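PDB 5GN1: ATP-dependent helicase FUN30 from Saccharomyces cerevisiae S288c, which couples ATP hydrolysis to nucleosome remodelling, supporting DNA end resection at double-strand breaks and heterochromatin organization. Local coordinates for residues 83-86 with 91-94; 102-107 with 349-354; 157-162 with 211-216; 184-189 with 309-314; 239-244 with 264-269. One frame throughout, in Å; residues are numbered along the deposited sequence.

Overall arrangement
The chain is the C-terminal part of the Fun30 ATPase domain. Its core is a parallel RecA-like sheet, with a helical region inserted between strands 49-56 and 205-209. Contacts 1 and 2 share one side of the chain, their centres about 17 Å apart. Contact 1 closes first. Contact 2 then joins helix 100-110 to the late helix 345-359, and the loop it closes encloses contacts 3, 4 and 5. Contact 3 ties the helical region to helix 212-224 and touches contact 2 through Met105 and Phe211. Contact 4 sets helix 185-200 on strand 304-311. Contact 5, on the RecA-like lobe, lies about 47 Å from contact 1 between centres, on the opposite side of the chain's centre.

Contact 1: 83-86 with 91-94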
# COMPACT_ATOMS: atom_id res chain seq x y z
N GLY A 83 22.31 17.24 -17.68
CA GLY A 83 21.47 18.30 -18.20
C GLY A 83 20.63 17.93 -19.39
O GLY A 83 20.05 18.82 -20.02
N GLU A 84 20.56 16.65 -19.75
CA GLU A 84 19.74 16.31 -20.90
C GLU A 84 18.28 16.32 -20.43
O GLU A 84 17.95 15.79 -19.37
CB GLU A 84 20.07 14.91 -21.51
CG GLU A 84 21.48 14.29 -21.33
CD GLU A 84 21.58 12.80 -21.76
OE1 GLU A 84 22.58 12.15 -21.43
OE2 GLU A 84 20.67 12.24 -22.37
N LEU A 85 17.42 16.92 -21.24
CA LEU A 85 16.00 17.02 -20.99
C LEU A 85 15.22 16.25 -22.04
O LEU A 85 15.65 16.15 -23.19
CB LEU A 85 15.53 18.49 -20.99
CG LEU A 85 15.71 19.37 -19.74
CD1 LEU A 85 17.08 19.22 -19.08
CD2 LEU A 85 15.48 20.82 -20.13
N PRO A 86 14.01 15.82 -21.73
CA PRO A 86 13.15 15.14 -22.68
C PRO A 86 12.63 16.01 -23.86
O PRO A 86 12.10 17.09 -23.70
CB PRO A 86 11.96 14.74 -21.79
CG PRO A 86 12.50 14.73 -20.41
CD PRO A 86 13.89 15.23 -20.39
N GLU A 91 6.72 15.08 -21.09
CA GLU A 91 7.75 14.41 -20.30
C GLU A 91 8.73 15.42 -19.67
O GLU A 91 9.14 15.25 -18.53
CB GLU A 91 8.52 13.41 -21.13
CG GLU A 91 7.70 12.22 -21.54
CD GLU A 91 8.34 11.37 -22.60
OE1 GLU A 91 9.58 11.23 -22.61
OE2 GLU A 91 7.59 10.81 -23.43
N LYS A 92 9.11 16.47 -20.41
CA LYS A 92 10.04 17.45 -19.86
C LYS A 92 9.44 18.17 -18.66
O LYS A 92 10.09 18.32 -17.62
CB LYS A 92 10.44 18.47 -20.94
CG LYS A 92 11.30 19.60 -20.39
CD LYS A 92 11.61 20.64 -21.45
CE LYS A 92 12.06 21.94 -20.80
NZ LYS A 92 12.52 22.94 -21.81
N SER A 93 8.20 18.64 -18.78
CA SER A 93 7.60 19.40 -17.69
C SER A 93 7.38 18.54 -16.45
O SER A 93 7.40 19.05 -15.33
CB SER A 93 6.28 20.01 -18.17
OG SER A 93 5.56 19.08 -18.95
N LYS A 94 7.19 17.23 -16.64
CA LYS A 94 7.03 16.31 -15.52
C LYS A 94 8.22 16.39 -14.57
O LYS A 94 8.05 16.26 -13.35
CB LYS A 94 6.85 14.89 -16.04
CG LYS A 94 6.85 13.80 -14.98
CD LYS A 94 5.64 13.91 -14.06
CE LYS A 94 5.77 12.94 -12.89
NZ LYS A 94 4.52 12.85 -12.09
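Leu85 and Pro86 form part of the connection between helix 60-82 and helix 89-94, and they pack back on Glu91 and Lys92 of the second helix. The proline ring does most of the touching. Its CB is 3.6 Å from Lys92 N and 3.7 Å from Glu91 CB. Its CG approaches Lys92 CA at 3.7 Å, so the ring rests on the helix backbone and not on a side-chain tip. The carbonyl points the same way, with Pro86 O 3.5 Å from Lys92 CB. Two consecutive helices are joined here by a short loop. Gly83, with positive phi, is the first residue to leave the helical conformation after helix 60-82. Asp88 OD2 accepts from Glu91 N in the first turn of the second. Lys92 places CG anti to its own nitrogen (chi1 174°) and stays extended. Its aliphatic end therefore runs obliquely across Leu85, with Lys92 CE 3.7 Å from Leu85 CD2. No hydrogen bond crosses between the segments. Pro86 also touches Glu75 of helix 60-82, and Glu91 touches Gln71. The carboxylates of Glu91 and Glu75 come close, which is probably unfavourable unless solvent or ions screen them.

Contact 2: 102-107 with 349-354; sequences NLIMAL and DMLEDI
Ile104 reaches with its CD1 methyl into the backbone of the opposing helix. Ile104 CD1 lies 3.8 Å from Leu351 CB and equally 3.8 Å from Glu352 N. Behind the methyl, Ile104 CG1 is 4.1 Å from Leu351 CB, so the whole ethyl branch leans on the base of that leucine. The two side chains cross at about a right angle. The second point of touch is unlike the first. Leu103 CD1 meets a carboxylate oxygen, Glu352 OE2, at 3.8 Å. Glu352 turns CG away from its nitrogen (chi1 -169°) and keeps its chain extended, which carries the carboxylate over to the leucine methyl. What fixes that carboxylate lies beyond the two segments: OE2 is hydrogen-bonded to His76 ND1 on helix 60-82. Leu103 touches the same histidine and also Ile72, so the leucine and the glutamate converge on one helix. Ile104 is covered further by Ile315, Leu343 and Ile355. The segment axes come within 9.7 Å and make an angle of 64°. In this way helix 345-359, near the end of the modelled chain, packs back on the helical region that precedes most of the RecA-like sheet. It crosses helix 100-110, and helices 60-82 and 315-322 close round the pair. A salt bridge from Asp353 to Lys77 gives a second tie to helix 60-82. No hydrogen bond joins the two segments themselves. Their cohesion is apolar, and the one buried carboxylate is met by a histidine, whose protonated form it would probably stabilise.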
# COMPACT_ATOMS: atom_id res chain seq x y z
N ASN A 102 10.06 11.11 -4.50
CA ASN A 102 8.74 10.69 -4.97
C ASN A 102 8.81 9.70 -6.13
O ASN A 102 7.81 9.03 -6.40
CB ASN A 102 7.86 11.89 -5.36
CG ASN A 102 8.49 12.79 -6.41
OD1 ASN A 102 8.82 12.36 -7.51
ND2 ASN A 102 8.59 14.09 -6.09
N LEU A 103 9.97 9.55 -6.79
CA LEU A 103 10.10 8.51 -7.81
C LEU A 103 10.27 7.14 -7.17
O LEU A 103 9.65 6.17 -7.60
CB LEU A 103 11.29 8.81 -8.74
CG LEU A 103 11.13 9.94 -9.75
CD1 LEU A 103 12.48 10.26 -10.37
CD2 LEU A 103 10.11 9.57 -10.81
N ILE A 104 11.13 7.05 -6.15
CA ILE A 104 11.22 5.83 -5.33
C ILE A 104 9.87 5.48 -4.74
O ILE A 104 9.49 4.30 -4.65
CB ILE A 104 12.29 6.02 -4.23
CG1 ILE A 104 13.71 6.12 -4.84
CG2 ILE A 104 12.21 4.91 -3.18
CD1 ILE A 104 14.04 5.08 -5.84
N MET A 105 9.10 6.49 -4.31
CA MET A 105 7.79 6.22 -3.76
C MET A 105 6.86 5.62 -4.80
O MET A 105 6.13 4.67 -4.52
CB MET A 105 7.18 7.51 -3.20
CG MET A 105 5.75 7.32 -2.74
SD MET A 105 5.72 6.25 -1.29
CE MET A 105 5.84 7.53 -0.03
N ALA A 106 6.89 6.16 -6.02
CA ALA A 106 6.06 5.64 -7.09
C ALA A 106 6.44 4.20 -7.45
O ALA A 106 5.57 3.37 -7.72
CB ALA A 106 6.16 6.55 -8.32
N LEU A 107 7.74 3.89 -7.47
CA LEU A 107 8.15 2.51 -7.74
C LEU A 107 7.66 1.57 -6.65
O LEU A 107 7.23 0.44 -6.94
CB LEU A 107 9.68 2.40 -7.87
CG LEU A 107 10.36 3.15 -9.03
CD1 LEU A 107 11.87 3.08 -8.88
CD2 LEU A 107 9.93 2.61 -10.38
N ASP A 349 18.24 8.97 -2.77
CA ASP A 349 19.29 9.17 -3.76
C ASP A 349 20.04 7.86 -4.03
O ASP A 349 20.28 7.50 -5.18
CB ASP A 349 20.27 10.26 -3.30
CG ASP A 349 19.70 11.69 -3.43
OD1 ASP A 349 18.67 11.90 -4.10
OD2 ASP A 349 20.32 12.62 -2.87
N MET A 350 20.39 7.13 -2.97
CA MET A 350 21.11 5.87 -3.13
C MET A 350 20.27 4.82 -3.87
O MET A 350 20.78 4.10 -4.74
CB MET A 350 21.53 5.34 -1.77
CG MET A 350 22.00 3.90 -1.82
SD MET A 350 21.67 3.05 -0.28
CE MET A 350 19.89 2.87 -0.33
N LEU A 351 18.98 4.71 -3.53
CA LEU A 351 18.13 3.76 -4.24
C LEU A 351 17.97 4.14 -5.70
O LEU A 351 18.00 3.26 -6.58
CB LEU A 351 16.76 3.66 -3.54
CG LEU A 351 16.83 2.78 -2.29
CD1 LEU A 351 15.59 2.94 -1.40
CD2 LEU A 351 17.01 1.31 -2.71
N GLU A 352 17.83 5.44 -5.99
CA GLU A 352 17.72 5.85 -7.39
C GLU A 352 19.00 5.54 -8.16
O GLU A 352 18.94 5.14 -9.33
CB GLU A 352 17.37 7.34 -7.48
CG GLU A 352 17.00 7.74 -8.89
CD GLU A 352 16.88 9.24 -9.10
OE1 GLU A 352 17.49 10.01 -8.33
OE2 GLU A 352 16.18 9.63 -10.04
N ASP A 353 20.13 5.72 -7.53
CA ASP A 353 21.37 5.43 -8.20
C ASP A 353 21.47 3.93 -8.52
O ASP A 353 21.78 3.58 -9.62
CB ASP A 353 22.56 5.84 -7.35
CG ASP A 353 22.68 7.34 -7.16
OD1 ASP A 353 22.02 8.08 -7.83
OD2 ASP A 353 23.43 7.75 -6.31
N ILE A 354 21.20 3.07 -7.55
CA ILE A 354 21.30 1.62 -7.74
C ILE A 354 20.39 1.17 -8.88
O ILE A 354 20.81 0.41 -9.77
CB ILE A 354 20.96 0.90 -6.43
CG1 ILE A 354 22.03 1.23 -5.39
CG2 ILE A 354 20.81 -0.60 -6.65
CD1 ILE A 354 21.66 0.82 -4.02

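Contact 3: 157-162 with 211-216; sequences DFELHK and FTQVLD
Phe158 and Gln213 reach across by different torsions. Phe158 swings CG opposite its nitrogen (chi1 -167°), which sends the ring out toward helix 212-224. Gln213 has CG opposite its carbonyl carbon and an extended chain, so its amide extends toward Glu159. Atoms CZ and CE2 of the ring meet the backbone and CB of Asp216. Phe158 CZ is 3.5 Å from Asp216 O, and Phe158 CE2 is 3.8 Å from Asp216 CB. The ring is further covered by Ile217 and Met220, one and four residues beyond Asp216. Cutting Phe158 back to an alanine is likely to open a gap beside Asp216 and leave Ile217 and Met220 without their aromatic cover.

The polar link is weak. Gln213 NE2 donates to Glu159 OE2 at 3.1 Å, and the N-H...O angle is only 131°. The carboxylate and amide planes are 31° apart. The other oxygen of Glu159, OE1, accepts from Thr156 N, just before helix 157-166. Asp216 has its strongest partner in Arg231, a salt bridge to strand 229-232.

The contact thus joins two parts of the fold. Helix 157-166 belongs to the helical region, anchored by Asp157 to the backbone of residues 119-121. Helix 212-224 follows strand 205-209 and leads to strand 229-232, as the helix of a beta-alpha-beta crossover in the parallel sheet.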
# COMPACT_ATOMS: atom_id res chain seq x y z
N ASP A 157 -6.90 5.75 -8.81
CA ASP A 157 -8.06 4.99 -9.24
C ASP A 157 -8.88 4.51 -8.05
O ASP A 157 -10.11 4.57 -8.08
CB ASP A 157 -7.64 3.80 -10.12
CG ASP A 157 -7.28 4.20 -11.53
OD1 ASP A 157 -7.63 5.34 -11.93
OD2 ASP A 157 -6.66 3.38 -12.24
N PHE A 158 -8.22 4.04 -6.98
CA PHE A 158 -9.04 3.54 -5.88
C PHE A 158 -9.70 4.68 -5.11
O PHE A 158 -10.82 4.51 -4.61
CB PHE A 158 -8.23 2.67 -4.92
CG PHE A 158 -9.11 1.90 -3.98
CD1 PHE A 158 -9.73 0.74 -4.39
CD2 PHE A 158 -9.38 2.39 -2.71
CE1 PHE A 158 -10.58 0.05 -3.54
CE2 PHE A 158 -10.21 1.69 -1.85
CZ PHE A 158 -10.81 0.53 -2.27
N GLU A 159 -9.03 5.82 -4.97
CA GLU A 159 -9.70 6.96 -4.34
C GLU A 159 -10.88 7.42 -5.18
O GLU A 159 -11.93 7.80 -4.65
CB GLU A 159 -8.71 8.11 -4.12
CG GLU A 159 -7.66 7.81 -3.07
CD GLU A 159 -6.42 8.70 -3.17
OE1 GLU A 159 -6.26 9.45 -4.16
OE2 GLU A 159 -5.62 8.65 -2.21
N LEU A 160 -10.73 7.40 -6.50
CA LEU A 160 -11.83 7.84 -7.35
C LEU A 160 -12.98 6.86 -7.28
O LEU A 160 -14.15 7.26 -7.27
CB LEU A 160 -11.34 8.05 -8.78
CG LEU A 160 -10.52 9.32 -8.91
CD1 LEU A 160 -9.58 9.28 -10.10
CD2 LEU A 160 -11.43 10.55 -8.97
N HIS A 161 -12.67 5.56 -7.20
CA HIS A 161 -13.69 4.56 -6.93
C HIS A 161 -14.44 4.87 -5.63
O HIS A 161 -15.68 4.82 -5.60
CB HIS A 161 -13.07 3.17 -6.86
CG HIS A 161 -14.03 2.13 -6.35
ND1 HIS A 161 -15.14 1.74 -7.08
CD2 HIS A 161 -14.09 1.46 -5.18
CE1 HIS A 161 -15.81 0.84 -6.38
NE2 HIS A 161 -15.20 0.66 -5.23
N LYS A 162 -13.71 5.18 -4.56
CA LYS A 162 -14.40 5.49 -3.30
C LYS A 162 -15.21 6.78 -3.42
O LYS A 162 -16.29 6.88 -2.84
CB LYS A 162 -13.41 5.57 -2.14
CG LYS A 162 -12.73 4.24 -1.81
CD LYS A 162 -13.73 3.12 -1.49
CE LYS A 162 -14.33 3.27 -0.10
NZ LYS A 162 -15.22 2.13 0.26
N PHE A 211 1.13 1.54 4.22
CA PHE A 211 0.31 2.41 3.39
C PHE A 211 -1.15 2.23 3.79
O PHE A 211 -1.70 1.13 3.63
CB PHE A 211 0.48 2.08 1.90
CG PHE A 211 1.85 2.36 1.36
CD1 PHE A 211 2.83 1.38 1.39
CD2 PHE A 211 2.16 3.60 0.81
CE1 PHE A 211 4.11 1.63 0.88
CE2 PHE A 211 3.42 3.86 0.29
CZ PHE A 211 4.40 2.88 0.33
N THR A 212 -1.78 3.29 4.30
CA THR A 212 -3.21 3.21 4.56
C THR A 212 -4.01 3.01 3.29
O THR A 212 -5.07 2.37 3.31
CB THR A 212 -3.71 4.46 5.30
OG1 THR A 212 -3.23 5.63 4.62
CG2 THR A 212 -3.21 4.46 6.74
N GLN A 213 -3.52 3.53 2.15
CA GLN A 213 -4.18 3.29 0.87
C GLN A 213 -4.22 1.81 0.52
O GLN A 213 -5.18 1.33 -0.10
CB GLN A 213 -3.45 4.04 -0.24
CG GLN A 213 -3.54 5.55 -0.22
CD GLN A 213 -2.61 6.16 -1.26
OE1 GLN A 213 -1.38 6.06 -1.15
NE2 GLN A 213 -3.18 6.78 -2.28
N VAL A 214 -3.16 1.07 0.87
CA VAL A 214 -3.18 -0.38 0.69
C VAL A 214 -4.22 -1.03 1.59
O VAL A 214 -4.96 -1.92 1.16
CB VAL A 214 -1.78 -0.97 0.90
CG1 VAL A 214 -1.83 -2.50 1.07
CG2 VAL A 214 -0.86 -0.58 -0.27
N LEU A 215 -4.32 -0.59 2.86
CA LEU A 215 -5.35 -1.12 3.75
C LEU A 215 -6.75 -0.92 3.19
O LEU A 215 -7.60 -1.82 3.26
CB LEU A 215 -5.23 -0.48 5.14
CG LEU A 215 -3.93 -0.83 5.89
CD1 LEU A 215 -3.88 -0.19 7.25
CD2 LEU A 215 -3.79 -2.36 6.03
N ASP A 216 -7.02 0.26 2.62
CA ASP A 216 -8.31 0.51 1.97
C ASP A 216 -8.56 -0.49 0.85
O ASP A 216 -9.68 -1.01 0.70
CB ASP A 216 -8.35 1.95 1.43
CG ASP A 216 -8.16 3.02 2.51
OD1 ASP A 216 -8.38 2.72 3.71
OD2 ASP A 216 -7.80 4.17 2.17

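Contact 4: 184-189 with 309-314; sequences SGKIDA and LITKDS
The peptide carbonyl of Leu309 is the flat group that Lys186 meets, and the lysine comes to it from above the plane. Lys186 NZ donates to Leu309 O at 2.9 Å, standing 61° out of the carbonyl plane. This is helix-on-sheet packing in a RecA-like fold. Helix 185-200 lies on strand 304-311 of the parallel sheet. The axes of the two short segments approach to 9.2 Å, their N-to-C directions 143° apart. The lysine chain bends at chi2, and the bend carries its methylenes across the strand, between Leu309 and Thr311. Lys186 CD is 3.8 Å from Leu309 CB, while Lys186 CE lies 3.5 Å from Thr311 OG1. In return, Leu309 CD1 approaches the backbone atom Lys186 O at 3.9 Å.

The buried ammonium is well satisfied. Besides Leu309 O it binds Phe279 O, and it forms a salt bridge with Glu316 on helix 315-322. Glu316 also accepts from Thr311 N, so one carboxylate serves both the lysine and the strand end. Thr311 OG1 has its own bond to Ser111 O.

Both helix starts here are capped by serines. Ser184 OG accepts from Lys186 N at 3.2 Å and also bonds to Leu112 O. Ser314 OG takes the Glu316 N-H at the start of helix 315-322 and donates back to Thr311 O at 2.7 Å, sitting 41° out of that carbonyl plane.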
# COMPACT_ATOMS: atom_id res chain seq x y z
N SER A 184 -3.49 -7.71 -8.88
CA SER A 184 -2.14 -7.35 -8.49
C SER A 184 -1.40 -8.64 -8.16
O SER A 184 -2.00 -9.59 -7.65
CB SER A 184 -2.13 -6.42 -7.27
OG SER A 184 -0.87 -6.43 -6.62
N GLY A 185 -0.09 -8.67 -8.46
CA GLY A 185 0.70 -9.85 -8.13
C GLY A 185 0.80 -10.09 -6.64
O GLY A 185 0.91 -11.24 -6.19
N LYS A 186 0.78 -9.03 -5.84
CA LYS A 186 0.80 -9.25 -4.40
C LYS A 186 -0.53 -9.79 -3.89
O LYS A 186 -0.55 -10.50 -2.88
CB LYS A 186 1.17 -7.97 -3.65
CG LYS A 186 2.64 -7.64 -3.74
CD LYS A 186 3.16 -7.16 -2.40
CE LYS A 186 4.62 -6.84 -2.54
NZ LYS A 186 5.21 -6.17 -1.36
N ILE A 187 -1.63 -9.47 -4.56
CA ILE A 187 -2.92 -10.02 -4.14
C ILE A 187 -3.00 -11.49 -4.51
O ILE A 187 -3.49 -12.32 -3.74
CB ILE A 187 -4.09 -9.21 -4.72
CG1 ILE A 187 -4.00 -7.75 -4.28
CG2 ILE A 187 -5.44 -9.82 -4.28
CD1 ILE A 187 -3.92 -7.52 -2.77
N ASP A 188 -2.50 -11.85 -5.71
CA ASP A 188 -2.39 -13.26 -6.08
C ASP A 188 -1.65 -14.05 -5.02
O ASP A 188 -2.12 -15.11 -4.56
CB ASP A 188 -1.68 -13.39 -7.44
CG ASP A 188 -2.55 -12.95 -8.61
OD1 ASP A 188 -3.79 -13.01 -8.50
OD2 ASP A 188 -1.98 -12.56 -9.65
N ALA A 189 -0.49 -13.55 -4.59
CA ALA A 189 0.27 -14.22 -3.54
C ALA A 189 -0.51 -14.24 -2.23
O ALA A 189 -0.52 -15.26 -1.53
CB ALA A 189 1.62 -13.54 -3.36
N LEU A 309 5.95 -10.20 1.80
CA LEU A 309 5.69 -10.26 0.37
C LEU A 309 6.67 -9.34 -0.34
O LEU A 309 6.78 -8.17 0.01
CB LEU A 309 4.26 -9.81 0.06
CG LEU A 309 3.15 -10.58 0.76
CD1 LEU A 309 1.79 -10.14 0.23
CD2 LEU A 309 3.38 -12.05 0.55
N ILE A 310 7.36 -9.87 -1.35
CA ILE A 310 8.39 -9.13 -2.06
C ILE A 310 8.18 -9.33 -3.55
O ILE A 310 8.23 -10.47 -4.04
CB ILE A 310 9.81 -9.58 -1.66
CG1 ILE A 310 10.06 -9.22 -0.20
CG2 ILE A 310 10.86 -8.92 -2.58
CD1 ILE A 310 11.52 -9.30 0.23
N THR A 311 7.94 -8.23 -4.27
CA THR A 311 7.81 -8.30 -5.72
C THR A 311 9.20 -8.43 -6.36
O THR A 311 10.09 -7.61 -6.11
CB THR A 311 7.08 -7.08 -6.25
OG1 THR A 311 5.71 -7.13 -5.82
CG2 THR A 311 7.12 -7.07 -7.78
N LYS A 312 9.37 -9.48 -7.16
CA LYS A 312 10.63 -9.73 -7.85
C LYS A 312 10.82 -8.74 -8.98
O LYS A 312 9.85 -8.27 -9.60
CB LYS A 312 10.65 -11.15 -8.41
CG LYS A 312 11.59 -12.12 -7.71
CD LYS A 312 11.42 -13.53 -8.30
CE LYS A 312 12.68 -14.36 -8.14
NZ LYS A 312 12.60 -15.62 -8.95
N ASP A 313 12.08 -8.42 -9.27
CA ASP A 313 12.43 -7.50 -10.35
C ASP A 313 11.87 -6.11 -10.06
O ASP A 313 11.34 -5.42 -10.94
CB ASP A 313 11.94 -8.03 -11.71
CG ASP A 313 12.51 -7.26 -12.91
OD1 ASP A 313 13.61 -6.65 -12.81
OD2 ASP A 313 11.84 -7.28 -13.98
N SER A 314 11.96 -5.70 -8.79
CA SER A 314 11.38 -4.44 -8.35
C SER A 314 12.26 -3.85 -7.27
O SER A 314 13.11 -4.52 -6.68
CB SER A 314 9.95 -4.63 -7.82
OG SER A 314 9.99 -4.90 -6.42

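Contact 5: 239-244 with 264-269; sequences NDRQLL and GGFGIN
Arg241 lays its guanidinium flat on one face of the Phe266 ring. The two planes are 5° apart and the group centres 3.9 Å apart. This is a cation-pi stack, with Arg241 CZ lying 31° off the ring normal. The guanidinium is displaced toward one side of the ring. Arg241 NH2 is 3.4 Å from Phe266 CE2, and Arg241 NH1 lies nearer the base, 3.7 Å from Phe266 CB. Arg241 reaches this far because its chain is extended from CG to NE (chi2 175°). Leu232 touches both side chains from strand 229-232.

The rest of the contact is loose. The CB of Ile268 is directed toward the helix, but its side chain comes no closer than 4.8 Å. Gly265 and Gly267, which flank the aromatic residue, are solvent-exposed. With a serine in place of Phe266, the guanidinium would probably lose the aromatic face under it and be freer to turn.

Farther along the loop, Ile268 O accepts from Arg294 and Asn269 O from Tyr249. The glycine-rich loop between strands 256-260 and 275-278 is consistent with motif V of SNF2-family ATPases, and Arg294 lies in a sequence that resembles motif VI.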
# COMPACT_ATOMS: atom_id res chain seq x y z
N ASN A 239 -9.10 5.03 22.44
CA ASN A 239 -10.06 4.30 23.25
C ASN A 239 -10.74 3.19 22.45
O ASN A 239 -10.96 2.08 22.96
CB ASN A 239 -11.11 5.25 23.85
CG ASN A 239 -10.64 5.90 25.16
OD1 ASN A 239 -9.71 5.42 25.82
ND2 ASN A 239 -11.31 6.98 25.55
N ASP A 240 -11.03 3.44 21.16
CA ASP A 240 -11.72 2.47 20.31
C ASP A 240 -10.89 1.23 19.99
O ASP A 240 -11.43 0.29 19.40
CB ASP A 240 -12.14 3.11 18.98
CG ASP A 240 -13.15 4.22 19.15
OD1 ASP A 240 -13.63 4.42 20.29
OD2 ASP A 240 -13.46 4.88 18.14
N ARG A 241 -9.60 1.22 20.32
CA ARG A 241 -8.77 0.06 20.00
C ARG A 241 -9.28 -1.20 20.69
O ARG A 241 -9.26 -2.29 20.10
CB ARG A 241 -7.32 0.33 20.38
CG ARG A 241 -6.70 1.42 19.53
CD ARG A 241 -5.33 1.72 20.01
NE ARG A 241 -4.70 2.77 19.22
CZ ARG A 241 -3.56 3.35 19.56
NH1 ARG A 241 -2.95 2.99 20.68
NH2 ARG A 241 -3.05 4.31 18.79
N GLN A 242 -9.74 -1.07 21.94
CA GLN A 242 -10.06 -2.24 22.74
C GLN A 242 -11.23 -3.03 22.16
O GLN A 242 -11.18 -4.26 22.10
CB GLN A 242 -10.35 -1.83 24.18
CG GLN A 242 -10.53 -3.02 25.10
CD GLN A 242 -9.30 -3.91 25.10
OE1 GLN A 242 -9.34 -5.04 24.61
NE2 GLN A 242 -8.20 -3.39 25.63
N LEU A 243 -12.29 -2.34 21.75
CA LEU A 243 -13.44 -3.05 21.18
C LEU A 243 -13.02 -3.90 19.99
O LEU A 243 -13.50 -5.03 19.82
CB LEU A 243 -14.54 -2.07 20.77
CG LEU A 243 -15.84 -2.68 20.21
CD1 LEU A 243 -16.85 -3.01 21.32
CD2 LEU A 243 -16.46 -1.77 19.15
N LEU A 244 -12.13 -3.37 19.16
CA LEU A 244 -11.66 -4.09 17.98
C LEU A 244 -10.87 -5.33 18.39
O LEU A 244 -11.10 -6.43 17.89
CB LEU A 244 -10.81 -3.19 17.10
CG LEU A 244 -11.52 -1.99 16.46
CD1 LEU A 244 -10.51 -1.01 15.89
CD2 LEU A 244 -12.49 -2.46 15.38
N GLY A 264 2.47 -1.66 15.21
CA GLY A 264 3.48 -2.42 15.92
C GLY A 264 4.02 -1.69 17.13
O GLY A 264 4.50 -2.32 18.08
N GLY A 265 3.93 -0.36 17.13
CA GLY A 265 4.39 0.45 18.25
C GLY A 265 3.36 0.82 19.30
O GLY A 265 3.70 1.53 20.25
N PHE A 266 2.11 0.36 19.17
CA PHE A 266 1.05 0.75 20.09
C PHE A 266 1.00 -0.10 21.36
O PHE A 266 0.11 0.11 22.18
CB PHE A 266 -0.33 0.69 19.41
CG PHE A 266 -0.49 1.61 18.22
CD1 PHE A 266 0.48 2.56 17.90
CD2 PHE A 266 -1.62 1.53 17.41
CE1 PHE A 266 0.33 3.40 16.81
CE2 PHE A 266 -1.78 2.37 16.31
CZ PHE A 266 -0.80 3.31 16.01
N GLY A 267 1.91 -1.06 21.52
CA GLY A 267 1.87 -1.96 22.67
C GLY A 267 0.61 -2.80 22.78
O GLY A 267 0.18 -3.10 23.90
N ILE A 268 0.01 -3.19 21.65
CA ILE A 268 -1.19 -4.02 21.68
C ILE A 268 -0.77 -5.48 21.63
O ILE A 268 0.30 -5.83 21.12
CB ILE A 268 -2.17 -3.68 20.53
CG1 ILE A 268 -1.51 -3.89 19.17
CG2 ILE A 268 -2.67 -2.24 20.67
CD1 ILE A 268 -2.34 -3.40 18.00
N ASN A 269 -1.64 -6.34 22.16
CA ASN A 269 -1.36 -7.76 22.34
C ASN A 269 -2.35 -8.57 21.50
O ASN A 269 -3.55 -8.58 21.79
CB ASN A 269 -1.47 -8.12 23.82
CG ASN A 269 -1.01 -9.53 24.11
OD1 ASN A 269 -1.37 -10.47 23.41
ND2 ASN A 269 -0.18 -9.69 25.14